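Local structure of SA0254 protein (Staphylococcus aureus subsp. aureus, 2OOI) at residues I104-D109 / P126-H131. The protein is of unknown function but carries a UTRA domain, the effector-sensing module of GntR-type transcriptional regulators, and so probably binds a small-molecule ligand. Numbering follows the deposited sequence.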
ATOM      1  N   ILE B 104      -1.866   9.660   1.243  1.00 53.11           N
ATOM      2  CA  ILE B 104      -1.702   8.422   1.982  1.00 52.89           C
ATOM      3  C   ILE B 104      -0.225   8.074   2.083  1.00 53.00           C
ATOM      4  O   ILE B 104       0.504   8.135   1.099  1.00 52.79           O
ATOM      5  CB  ILE B 104      -2.415   7.306   1.272  1.00 52.48           C
ATOM      6  CG1 ILE B 104      -3.926   7.486   1.392  1.00 52.40           C
ATOM      7  CG2 ILE B 104      -1.976   5.972   1.831  1.00 53.64           C
ATOM      8  CD1 ILE B 104      -4.720   6.735   0.327  1.00 52.07           C
ATOM      9  N   PHE B 105       0.211   7.701   3.274  1.00 53.29           N
ATOM     10  CA  PHE B 105       1.584   7.283   3.488  1.00 53.84           C
ATOM     11  C   PHE B 105       1.547   5.935   4.175  1.00 54.36           C
ATOM     12  O   PHE B 105       0.799   5.770   5.127  1.00 55.15           O
ATOM     13  CB  PHE B 105       2.326   8.299   4.361  1.00 54.39           C
ATOM     14  CG  PHE B 105       2.328   9.695   3.794  1.00 55.07           C
ATOM     15  CD1 PHE B 105       3.385  10.142   3.004  1.00 56.84           C
ATOM     16  CD2 PHE B 105       1.260  10.546   4.006  1.00 54.49           C
ATOM     17  CE1 PHE B 105       3.380  11.441   2.453  1.00 55.52           C
ATOM     18  CE2 PHE B 105       1.262  11.826   3.470  1.00 55.67           C
ATOM     19  CZ  PHE B 105       2.327  12.272   2.687  1.00 54.97           C
ATOM     20  N   PHE B 106       2.316   4.945   3.709  1.00 54.32           N
ATOM     21  CA  PHE B 106       2.404   3.724   4.506  1.00 53.29           C
ATOM     22  C   PHE B 106       3.759   3.046   4.539  1.00 53.06           C
ATOM     23  O   PHE B 106       4.526   3.093   3.582  1.00 53.46           O
ATOM     24  CB  PHE B 106       1.280   2.768   4.151  1.00 53.16           C
ATOM     25  CG  PHE B 106       1.342   2.212   2.748  1.00 53.63           C
ATOM     26  CD1 PHE B 106       2.115   1.076   2.462  1.00 52.67           C
ATOM     27  CD2 PHE B 106       0.541   2.750   1.737  1.00 53.41           C
ATOM     28  CE1 PHE B 106       2.143   0.530   1.188  1.00 52.14           C
ATOM     29  CE2 PHE B 106       0.571   2.224   0.451  1.00 52.88           C
ATOM     30  CZ  PHE B 106       1.367   1.092   0.177  1.00 52.96           C
ATOM     31  N   ASN B 107       4.074   2.444   5.677  1.00 52.21           N
ATOM     32  CA  ASN B 107       5.253   1.599   5.761  1.00 51.39           C
ATOM     33  C   ASN B 107       5.018   0.420   6.677  1.00 51.01           C
ATOM     34  O   ASN B 107       4.014   0.361   7.363  1.00 52.10           O
ATOM     35  CB  ASN B 107       6.450   2.405   6.206  1.00 50.71           C
ATOM     36  CG  ASN B 107       6.248   3.026   7.548  1.00 51.88           C
ATOM     37  OD1 ASN B 107       5.973   2.330   8.562  1.00 53.75           O
ATOM     38  ND2 ASN B 107       6.369   4.336   7.586  1.00 49.14           N
ATOM     39  N   VAL B 108       5.923  -0.543   6.661  1.00 50.64           N
ATOM     40  CA  VAL B 108       5.756  -1.764   7.445  1.00 50.05           C
ATOM     41  C   VAL B 108       6.650  -1.593   8.648  1.00 49.88           C
ATOM     42  O   VAL B 108       7.712  -1.005   8.522  1.00 48.94           O
ATOM     43  CB  VAL B 108       6.138  -3.013   6.601  1.00 49.62           C
ATOM     44  CG1 VAL B 108       6.228  -4.284   7.454  1.00 48.18           C
ATOM     45  CG2 VAL B 108       5.152  -3.158   5.492  1.00 47.81           C
ATOM     46  N   ASP B 109       6.208  -2.081   9.808  1.00 50.36           N
ATOM     47  CA  ASP B 109       6.949  -1.919  11.066  1.00 50.44           C
ATOM     48  C   ASP B 109       6.605  -3.079  12.013  1.00 50.71           C
ATOM     49  O   ASP B 109       5.806  -3.967  11.661  1.00 51.35           O
ATOM     50  CB  ASP B 109       6.580  -0.574  11.719  1.00 50.24           C
ATOM     51  CG  ASP B 109       7.625  -0.068  12.751  1.00 51.40           C
ATOM     52  OD1 ASP B 109       8.639  -0.746  13.048  1.00 51.36           O
ATOM     53  OD2 ASP B 109       7.427   1.058  13.286  1.00 57.20           O
ATOM     54  N   PRO B 126       4.698  -8.187  12.919  1.00 49.62           N
ATOM     55  CA  PRO B 126       4.569  -7.161  11.901  1.00 49.70           C
ATOM     56  C   PRO B 126       3.218  -6.430  11.871  1.00 49.47           C
ATOM     57  O   PRO B 126       2.189  -6.972  12.312  1.00 48.82           O
ATOM     58  CB  PRO B 126       4.750  -7.938  10.590  1.00 50.26           C
ATOM     59  CG  PRO B 126       5.352  -9.254  10.966  1.00 50.59           C
ATOM     60  CD  PRO B 126       4.847  -9.525  12.343  1.00 50.21           C
ATOM     61  N   CYS B 127       3.235  -5.203  11.349  1.00 49.03           N
ATOM     62  CA  CYS B 127       1.998  -4.445  11.076  1.00 48.97           C
ATOM     63  C   CYS B 127       2.211  -3.551   9.860  1.00 48.71           C
ATOM     64  O   CYS B 127       3.326  -3.469   9.352  1.00 49.00           O
ATOM     65  CB  CYS B 127       1.615  -3.587  12.285  1.00 48.59           C
ATOM     66  SG  CYS B 127       2.962  -2.470  12.837  1.00 48.88           S
ATOM     67  N   LEU B 128       1.138  -2.909   9.397  1.00 48.53           N
ATOM     68  CA  LEU B 128       1.208  -1.784   8.465  1.00 48.65           C
ATOM     69  C   LEU B 128       0.837  -0.539   9.239  1.00 48.82           C
ATOM     70  O   LEU B 128      -0.228  -0.497   9.864  1.00 49.34           O
ATOM     71  CB  LEU B 128       0.216  -1.958   7.299  1.00 48.38           C
ATOM     72  CG  LEU B 128       0.427  -1.057   6.066  1.00 48.52           C
ATOM     73  CD1 LEU B 128       1.736  -1.414   5.390  1.00 47.83           C
ATOM     74  CD2 LEU B 128      -0.703  -1.159   5.051  1.00 47.97           C
ATOM     75  N   ARG B 129       1.709   0.459   9.221  1.00 48.98           N
ATOM     76  CA  ARG B 129       1.407   1.790   9.773  1.00 48.95           C
ATOM     77  C   ARG B 129       1.042   2.661   8.572  1.00 49.54           C
ATOM     78  O   ARG B 129       1.853   2.859   7.667  1.00 50.85           O
ATOM     79  CB  ARG B 129       2.571   2.403  10.559  1.00 47.46           C
ATOM     80  CG  ARG B 129       3.491   1.411  11.212  1.00 48.08           C
ATOM     81  CD  ARG B 129       4.293   1.957  12.384  1.00 48.20           C
ATOM     82  NE  ARG B 129       3.409   1.894  13.539  1.00 51.80           N
ATOM     83  CZ  ARG B 129       3.548   1.131  14.626  1.00 50.67           C
ATOM     84  NH1 ARG B 129       4.593   0.353  14.872  1.00 50.82           N
ATOM     85  NH2 ARG B 129       2.601   1.181  15.512  1.00 50.60           N
ATOM     86  N   TYR B 130      -0.185   3.153   8.573  1.00 50.23           N
ATOM     87  CA  TYR B 130      -0.799   3.821   7.440  1.00 50.93           C
ATOM     88  C   TYR B 130      -1.282   5.182   7.933  1.00 51.48           C
ATOM     89  O   TYR B 130      -1.828   5.283   9.024  1.00 51.59           O
ATOM     90  CB  TYR B 130      -1.948   2.929   7.018  1.00 51.22           C
ATOM     91  CG  TYR B 130      -2.877   3.358   5.915  1.00 51.50           C
ATOM     92  CD1 TYR B 130      -2.819   2.757   4.653  1.00 50.18           C
ATOM     93  CD2 TYR B 130      -3.898   4.283   6.162  1.00 53.18           C
ATOM     94  CE1 TYR B 130      -3.725   3.096   3.651  1.00 50.44           C
ATOM     95  CE2 TYR B 130      -4.820   4.625   5.167  1.00 51.59           C
ATOM     96  CZ  TYR B 130      -4.724   4.030   3.921  1.00 53.14           C
ATOM     97  OH  TYR B 130      -5.648   4.375   2.948  1.00 55.34           O
ATOM     98  N   HIS B 131      -1.006   6.238   7.179  1.00 52.22           N
ATOM     99  CA  HIS B 131      -1.405   7.595   7.574  1.00 52.18           C
ATOM    100  C   HIS B 131      -2.191   8.200   6.452  1.00 52.26           C
ATOM    101  O   HIS B 131      -1.803   8.079   5.310  1.00 51.95           O
ATOM    102  CB  HIS B 131      -0.217   8.517   7.890  1.00 52.43           C
ATOM    103  CG  HIS B 131      -0.644   9.865   8.388  1.00 53.34           C
ATOM    104  ND1 HIS B 131      -0.752  10.162   9.732  1.00 55.60           N
ATOM    105  CD2 HIS B 131      -1.083  10.964   7.727  1.00 53.40           C
ATOM    106  CE1 HIS B 131      -1.192  11.398   9.874  1.00 54.28           C
ATOM    107  NE2 HIS B 131      -1.411  11.903   8.673  1.00 53.58           N
TER
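Asp109 and Arg129 meet diagonally across two antiparallel strands, a worked example of how alternation of side chains gives one strand pair two different faces. Arg129 lays its aliphatic part against the partner, with CD 3.5 Å from Asp109 CB. A bend at chi3 (82°) then sets NE off the line of the chain, and Arg129 NH1 reaches Asp109 OD2 at 3.3 Å, a salt bridge whose hydrogen bond is weak. The carboxylate lies at the edge of the guanidinium, yet the two planes stand 77° apart, so the pair is not the flat two-pronged kind. Cys127 SG sits over one guanidinium face, offset toward the rim, while NH2 has a second acid, Glu115, which probably shares the charge. Farther along the face that carries Phe105, Asn107, Asp109, Cys127, Arg129 and His131, Asn107 OD1 lies 3.7 Å from Arg129 CG.

The face with Ile104, Phe106, Val108, Leu128 and Tyr130 is buried and largely apolar. Ile104 turns CG2 toward the Tyr130 ring, 4.2 Å from its centroid and off-centre in a CH-pi contact, while its CD1 reaches the hydroxyl end. Leu128 CD1 touches both Phe106 CD1 (3.9 Å) and Val108 CG2 (3.8 Å), its side chain crossing that of Val108 at about a right angle.

Paired backbone bonds at Phe105–His131, Asn107–Arg129 and Asp109–Cys127 fix the register. On its other edge strand 126-136 pairs with strand 141-150, toward the middle of the sheet, whereas residues 104-107 pair with a strand of the second subunit, where Phe106 meets its own counterpart. The arrangement is that of an antiparallel sheet in a UTRA domain, extended across a dimer interface.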